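Local structure of sensor histidine kinase CusS (Escherichia coli, 5KU5) at residues 40-43 against 44-48; 30-33 against 34-37; 140-143 against 144-148. The protein senses copper and silver ions in the periplasm and, as a membrane-bound histidine kinase, activates the response regulator CusR by phosphorylation. All coordinates share one frame; numbering follows the deposited sequence.

How the interactions relate
All three contacts are local, each between residues a turn or so apart, and all lie at the surface; V43 of interaction 1 is the single buried residue among those that touch. Interactions 2 and 1 occupy the start and the finish of helix 32-44, their centres about 16 Å apart. The start is polar, with a threonine cap and arginine side chains, whereas the finish is packed by a tyrosine ring against I42 and V43 and leads into a silver site. Interaction 3 belongs to helix 137-146, its centre about 43 Å from that of interaction 2 and on the opposite side of the chain's centre; it combines tyrosine-leucine packing with a water bridge.

Interaction 1 (40-43 against 44-48); sequences EDIV and SGYSN. With AG (silver ion), chain E.
With its CG beside the backbone N and anti to the carbonyl carbon (chi1 -68°), Y46 folds its ring back over I42 and V43, while I42 holds CG2 anti to its own backbone N, directed at the phenol. The two side chains lie alongside each other and point the same way. I42 CG2 lies 3.6 Å from Y46 OH, with Y46 CZ only slightly farther from the same methyl. V43 meets the ring at a slant: its CG2 approaches Y46 CE2 at 3.9 Å, and its CA sits over the ring face, 4.1 Å from the Y46 centroid and 25° off the normal, which qualifies as a CH-pi contact. I42 O lies above the same face, displaced toward the rim, so backbone atoms of the last turn lie over this face, and the methyls of I42 and V43 add side-chain contacts.

The main chain shows how the helix runs out. S44 N still donates to E40 O at 3.0 Å, in the i to i-4 pattern of an alpha-helix. After it the bonds span three residues: G45 N to I42 O is weak, and Y46 N reaches V43 O at 3.1 Å. The next residue, S47, binds a silver ion through its O at 2.5 Å. H108 ND1 and M96 SD bind the same ion, and S47 OG is hydrogen-bonded to E16 of the second subunit, placing this loop at the dimer interface.

The turn thus links helix 32-44 to strand 49-54. Helix 2-25 receives Y46 against I17 and L21 and I42 against V24; V43 packs on Y62 of strand 60-63, and N48 pairs through its backbone with S135 of strand 125-135.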
loop_
_atom_site.group_PDB
_atom_site.type_symbol
_atom_site.label_atom_id
_atom_site.label_comp_id
_atom_site.label_asym_id
_atom_site.label_seq_id
_atom_site.Cartn_x
_atom_site.Cartn_y
_atom_site.Cartn_z
ATOM N N GLU A 40 5.518 -1.528 15.745
ATOM C CA GLU A 40 5.800 -0.093 15.805
ATOM C C GLU A 40 6.711 0.367 14.662
ATOM O O GLU A 40 6.476 1.424 14.073
ATOM C CB GLU A 40 6.415 0.258 17.164
ATOM C CG GLU A 40 6.606 1.747 17.416
ATOM C CD GLU A 40 6.993 2.068 18.850
ATOM O OE1 GLU A 40 7.780 3.017 19.038
ATOM O OE2 GLU A 40 6.518 1.386 19.788
ATOM N N ASP A 41 7.734 -0.431 14.352
ATOM C CA ASP A 41 8.644 -0.150 13.234
ATOM C C ASP A 41 7.909 -0.094 11.890
ATOM O O ASP A 41 8.155 0.806 11.087
ATOM C CB ASP A 41 9.760 -1.200 13.168
ATOM C CG ASP A 41 10.808 -0.881 12.109
ATOM O OD1 ASP A 41 11.507 0.143 12.247
ATOM O OD2 ASP A 41 10.936 -1.654 11.138
ATOM N N ILE A 42 7.015 -1.054 11.660
ATOM C CA ILE A 42 6.204 -1.098 10.437
ATOM C C ILE A 42 5.187 0.047 10.397
ATOM O O ILE A 42 5.117 0.788 9.416
ATOM C CB ILE A 42 5.473 -2.461 10.288
ATOM C CG1 ILE A 42 6.496 -3.577 10.032
ATOM C CG2 ILE A 42 4.439 -2.423 9.160
ATOM C CD1 ILE A 42 5.958 -4.981 10.221
ATOM N N VAL A 43 4.414 0.174 11.472
ATOM C CA VAL A 43 3.283 1.115 11.546
ATOM C C VAL A 43 3.710 2.583 11.450
ATOM O O VAL A 43 2.995 3.394 10.850
ATOM C CB VAL A 43 2.444 0.862 12.828
ATOM C CG1 VAL A 43 1.477 2.003 13.126
ATOM C CG2 VAL A 43 1.682 -0.450 12.697
ATOM N N SER A 44 4.864 2.916 12.036
ATOM C CA SER A 44 5.408 4.278 11.981
ATOM C C SER A 44 5.693 4.721 10.546
ATOM O O SER A 44 5.604 5.909 10.227
ATOM C CB SER A 44 6.689 4.385 12.816
ATOM O OG SER A 44 7.725 3.579 12.280
ATOM N N GLY A 45 6.038 3.763 9.683
ATOM C CA GLY A 45 6.279 4.037 8.267
ATOM C C GLY A 45 5.054 4.345 7.410
ATOM O O GLY A 45 5.213 4.805 6.275
ATOM N N TYR A 46 3.844 4.089 7.926
ATOM C CA TYR A 46 2.604 4.287 7.157
ATOM C C TYR A 46 2.297 5.764 6.892
ATOM O O TYR A 46 2.383 6.593 7.799
ATOM C CB TYR A 46 1.384 3.670 7.871
ATOM C CG TYR A 46 1.313 2.149 7.971
ATOM C CD1 TYR A 46 1.936 1.306 7.037
ATOM C CD2 TYR A 46 0.560 1.553 8.986
ATOM C CE1 TYR A 46 1.837 -0.078 7.141
ATOM C CE2 TYR A 46 0.457 0.172 9.095
ATOM C CZ TYR A 46 1.094 -0.640 8.173
ATOM O OH TYR A 46 0.982 -2.006 8.285
ATOM N N SER A 47 1.909 6.072 5.653
ATOM C CA SER A 47 1.529 7.432 5.250
ATOM C C SER A 47 0.025 7.708 5.371
ATOM O O SER A 47 -0.379 8.862 5.550
ATOM C CB SER A 47 1.962 7.688 3.804
ATOM O OG SER A 47 1.104 7.025 2.885
ATOM N N ASN A 48 -0.794 6.661 5.248
ATOM C CA ASN A 48 -2.256 6.798 5.159
ATOM C C ASN A 48 -3.061 5.811 6.027
ATOM O O ASN A 48 -4.253 5.600 5.784
ATOM C CB ASN A 48 -2.670 6.666 3.686
ATOM C CG ASN A 48 -2.398 5.278 3.114
ATOM O OD1 ASN A 48 -1.561 4.526 3.621
ATOM N ND2 ASN A 48 -3.104 4.937 2.047
HETATM AG AG AG E . -1.862 10.299 6.938
#

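Interaction 2 (30-33 against 34-37); sequences ETQA and RRLM
E30 slants across both R34 and R35, and its carboxylate plane is turned 45° from the R34 guanidinium and 30° from that of R35. Its nearest atoms to R34 are aliphatic in part: E30 CD lies 3.7 Å from R34 CG. The salt bridge from E30 OE2 to R34 NE is long, 3.9 Å; the oxygen lies well away from the plane of the guanidinium, where its N-H bonds cannot be directed, so the link is electrostatic. E30 OE1 also lies 3.7 Å from R35 CG.

R35 runs extended from CG to NE, which carries its guanidinium back past T31 to the E30 carbonyl. E30 O lies over one face of that group, 3.3 Å from R35 CZ, and the angles at NE and NH2 are too poor for hydrogen bonds to it. The polar end is instead held by H27 O, which accepts from R35 NH2. Losing this group to an alanine here would probably leave H27 O without that donor and the E30 carbonyl without the positive charge beside it.

T31 and R34 cross at about a right angle. T31 is the N-cap: its OG1 accepts from R34 N at 3.1 Å with an N-H...O angle of 159°. R35 N follows with a 2.9 Å bond to T31 O, opening the regular helical ladder.

This cap starts helix 32-44 beside the sheet, where Q32 and R35 touch P120 of strand 111-122, and Q32 and L36 reach Y128 of strand 125-135.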
loop_
_atom_site.group_PDB
_atom_site.type_symbol
_atom_site.label_atom_id
_atom_site.label_comp_id
_atom_site.label_asym_id
_atom_site.label_seq_id
_atom_site.Cartn_x
_atom_site.Cartn_y
_atom_site.Cartn_z
ATOM N N GLU A 30 9.354 -15.133 18.233
ATOM C CA GLU A 30 9.624 -13.864 18.919
ATOM C C GLU A 30 8.863 -13.700 20.232
ATOM O O GLU A 30 7.794 -14.279 20.420
ATOM C CB GLU A 30 9.259 -12.706 17.990
ATOM C CG GLU A 30 9.992 -12.724 16.654
ATOM C CD GLU A 30 9.621 -11.563 15.752
ATOM O OE1 GLU A 30 8.655 -10.838 16.062
ATOM O OE2 GLU A 30 10.302 -11.371 14.727
ATOM N N THR A 31 9.429 -12.891 21.127
ATOM C CA THR A 31 8.757 -12.465 22.360
ATOM C C THR A 31 7.657 -11.452 22.045
ATOM O O THR A 31 7.619 -10.882 20.951
ATOM C CB THR A 31 9.740 -11.783 23.340
ATOM O OG1 THR A 31 10.384 -10.679 22.687
ATOM C CG2 THR A 31 10.799 -12.765 23.839
ATOM N N GLN A 32 6.778 -11.220 23.018
ATOM C CA GLN A 32 5.735 -10.197 22.895
ATOM C C GLN A 32 6.302 -8.779 22.768
ATOM O O GLN A 32 5.711 -7.939 22.088
ATOM C CB GLN A 32 4.759 -10.267 24.071
ATOM C CG GLN A 32 3.884 -11.509 24.041
ATOM C CD GLN A 32 2.791 -11.511 25.096
ATOM O OE1 GLN A 32 2.450 -10.476 25.675
ATOM N NE2 GLN A 32 2.225 -12.686 25.345
ATOM N N ALA A 33 7.438 -8.523 23.420
ATOM C CA ALA A 33 8.140 -7.241 23.300
ATOM C C ALA A 33 8.706 -7.048 21.897
ATOM O O ALA A 33 8.540 -5.986 21.300
ATOM C CB ALA A 33 9.254 -7.141 24.333
ATOM N N ARG A 34 9.371 -8.079 21.379
ATOM C CA ARG A 34 9.925 -8.057 20.016
ATOM C C ARG A 34 8.839 -7.897 18.942
ATOM O O ARG A 34 9.038 -7.170 17.964
ATOM C CB ARG A 34 10.767 -9.318 19.760
ATOM C CG ARG A 34 11.244 -9.528 18.324
ATOM C CD ARG A 34 12.033 -8.354 17.764
ATOM N NE ARG A 34 12.395 -8.580 16.362
ATOM C CZ ARG A 34 13.582 -8.997 15.908
ATOM N NH1 ARG A 34 14.604 -9.252 16.726
ATOM N NH2 ARG A 34 13.753 -9.153 14.597
ATOM N N ARG A 35 7.707 -8.579 19.124
ATOM C CA ARG A 35 6.560 -8.452 18.214
ATOM C C ARG A 35 6.002 -7.029 18.172
ATOM O O ARG A 35 5.747 -6.499 17.094
ATOM C CB ARG A 35 5.438 -9.410 18.606
ATOM C CG ARG A 35 5.721 -10.874 18.319
ATOM C CD ARG A 35 4.738 -11.748 19.078
ATOM N NE ARG A 35 5.042 -13.174 18.976
ATOM C CZ ARG A 35 4.533 -14.123 19.764
ATOM N NH1 ARG A 35 3.672 -13.835 20.744
ATOM N NH2 ARG A 35 4.891 -15.387 19.571
ATOM N N LEU A 36 5.808 -6.432 19.347
ATOM C CA LEU A 36 5.338 -5.041 19.456
ATOM C C LEU A 36 6.335 -4.029 18.880
ATOM O O LEU A 36 5.933 -3.022 18.296
ATOM C CB LEU A 36 5.027 -4.681 20.915
ATOM C CG LEU A 36 3.762 -5.298 21.516
ATOM C CD1 LEU A 36 3.752 -5.108 23.025
ATOM C CD2 LEU A 36 2.506 -4.697 20.893
ATOM N N MET A 37 7.625 -4.299 19.061
ATOM C CA MET A 37 8.685 -3.486 18.464
ATOM C C MET A 37 8.615 -3.552 16.936
ATOM O O MET A 37 8.729 -2.527 16.260
ATOM C CB MET A 37 10.057 -3.960 18.954
ATOM C CG MET A 37 11.205 -3.016 18.637
ATOM S SD MET A 37 12.740 -3.493 19.460
ATOM C CE MET A 37 12.286 -3.288 21.183
#

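Interaction 3 (140-143 against 144-148); sequences LHYI and NDLMN
Apolar packing between Y142 and L146, one helical turn apart, is the main side-chain contact. L146 CD1 lies 3.7 Å from Y142 CZ and equally close to Y142 OH, while L146 CG stands over one ring face, offset toward the rim. The Y142 ring reaches this position because its CG is anti to the backbone N (chi1 176°), leaning the phenol toward the next turn.

Backbone hydrogen bonds supply the regular framework. N144 N donates to L140 O at 2.9 Å, and D145 N to H141 O and M147 N to I143 O continue the series. The repeat of four residues identifies an alpha-helix.

Water adds a third link: one molecule donates to Y142 O at 3.0 Å and to D145 OD2 at 2.9 Å, tying the aspartate to a carbonyl that already accepts from L146 N.

Outside the segments, I143 rests on V2, K3 and F6 of helix 2-25, and Y142 meets the H5 ring of the second subunit and makes a weak hydrogen bond through OH to its V2 N. A silver ion lies about 5 Å from the Y142 side chain. The arrangement belongs to the C-terminal helix of the PDC-fold periplasmic sensor domain, which lies at the dimer interface and presumably leads toward the membrane.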
loop_
_atom_site.group_PDB
_atom_site.type_symbol
_atom_site.label_atom_id
_atom_site.label_comp_id
_atom_site.label_asym_id
_atom_site.label_seq_id
_atom_site.Cartn_x
_atom_site.Cartn_y
_atom_site.Cartn_z
ATOM N N LEU A 140 -13.418 11.019 -0.873
ATOM C CA LEU A 140 -14.387 12.070 -0.561
ATOM C C LEU A 140 -14.125 13.363 -1.338
ATOM O O LEU A 140 -15.073 14.033 -1.747
ATOM C CB LEU A 140 -14.407 12.358 0.948
ATOM C CG LEU A 140 -14.767 11.192 1.880
ATOM C CD1 LEU A 140 -14.685 11.629 3.335
ATOM C CD2 LEU A 140 -16.146 10.625 1.568
ATOM N N HIS A 141 -12.852 13.712 -1.536
ATOM C CA HIS A 141 -12.488 14.860 -2.380
ATOM C C HIS A 141 -13.027 14.713 -3.802
ATOM O O HIS A 141 -13.512 15.683 -4.381
ATOM C CB HIS A 141 -10.969 15.065 -2.437
ATOM C CG HIS A 141 -10.366 15.515 -1.142
ATOM N ND1 HIS A 141 -9.093 15.157 -0.750
ATOM C CD2 HIS A 141 -10.866 16.282 -0.142
ATOM C CE1 HIS A 141 -8.831 15.692 0.429
ATOM N NE2 HIS A 141 -9.891 16.376 0.822
ATOM N N TYR A 142 -12.943 13.502 -4.353
ATOM C CA TYR A 142 -13.472 13.219 -5.692
ATOM C C TYR A 142 -14.992 13.378 -5.758
ATOM O O TYR A 142 -15.500 14.039 -6.665
ATOM C CB TYR A 142 -13.059 11.818 -6.157
ATOM C CG TYR A 142 -13.648 11.399 -7.493
ATOM C CD1 TYR A 142 -13.131 11.889 -8.694
ATOM C CD2 TYR A 142 -14.724 10.509 -7.555
ATOM C CE1 TYR A 142 -13.668 11.507 -9.916
ATOM C CE2 TYR A 142 -15.268 10.122 -8.773
ATOM C CZ TYR A 142 -14.737 10.623 -9.951
ATOM O OH TYR A 142 -15.276 10.245 -11.160
ATOM N N ILE A 143 -15.702 12.787 -4.795
ATOM C CA ILE A 143 -17.173 12.819 -4.775
ATOM C C ILE A 143 -17.687 14.242 -4.555
ATOM O O ILE A 143 -18.566 14.701 -5.287
ATOM C CB ILE A 143 -17.765 11.864 -3.699
ATOM C CG1 ILE A 143 -17.411 10.397 -4.007
ATOM C CG2 ILE A 143 -19.280 12.032 -3.572
ATOM C CD1 ILE A 143 -17.913 9.869 -5.339
ATOM N N ASN A 144 -17.127 14.928 -3.560
ATOM C CA ASN A 144 -17.505 16.315 -3.252
ATOM C C ASN A 144 -17.209 17.297 -4.388
ATOM O O ASN A 144 -17.907 18.302 -4.530
ATOM C CB ASN A 144 -16.815 16.800 -1.968
ATOM C CG ASN A 144 -17.261 16.036 -0.731
ATOM O OD1 ASN A 144 -18.083 15.117 -0.804
ATOM N ND2 ASN A 144 -16.703 16.406 0.419
ATOM N N ASP A 145 -16.176 17.008 -5.180
ATOM C CA ASP A 145 -15.842 17.811 -6.358
ATOM C C ASP A 145 -16.895 17.669 -7.460
ATOM O O ASP A 145 -17.285 18.667 -8.068
ATOM C CB ASP A 145 -14.459 17.430 -6.901
ATOM C CG ASP A 145 -14.042 18.277 -8.089
ATOM O OD1 ASP A 145 -13.667 19.448 -7.879
ATOM O OD2 ASP A 145 -14.089 17.775 -9.231
ATOM N N LEU A 146 -17.347 16.441 -7.715
ATOM C CA LEU A 146 -18.406 16.197 -8.704
ATOM C C LEU A 146 -19.739 16.846 -8.318
ATOM O O LEU A 146 -20.459 17.330 -9.192
ATOM C CB LEU A 146 -18.612 14.696 -8.949
ATOM C CG LEU A 146 -17.474 13.898 -9.600
ATOM C CD1 LEU A 146 -17.974 12.504 -9.946
ATOM C CD2 LEU A 146 -16.906 14.579 -10.842
ATOM N N MET A 147 -20.052 16.877 -7.022
ATOM C CA MET A 147 -21.269 17.547 -6.534
ATOM C C MET A 147 -21.211 19.085 -6.588
ATOM O O MET A 147 -22.221 19.737 -6.323
ATOM C CB MET A 147 -21.611 17.108 -5.104
ATOM C CG MET A 147 -21.784 15.607 -4.920
ATOM S SD MET A 147 -23.177 15.141 -3.866
ATOM C CE MET A 147 -22.969 16.237 -2.462
ATOM N N ASN A 148 -20.040 19.650 -6.908
ATOM C CA ASN A 148 -19.845 21.095 -7.121
ATOM C C ASN A 148 -19.983 21.890 -5.827
ATOM O O ASN A 148 -19.431 21.505 -4.794
ATOM C CB ASN A 148 -20.790 21.653 -8.200
ATOM C CG ASN A 148 -20.799 20.814 -9.464
ATOM O OD1 ASN A 148 -19.778 20.678 -10.140
ATOM N ND2 ASN A 148 -21.954 20.243 -9.790
HETATM O O HOH W 1 -14.081 14.886 -9.200
#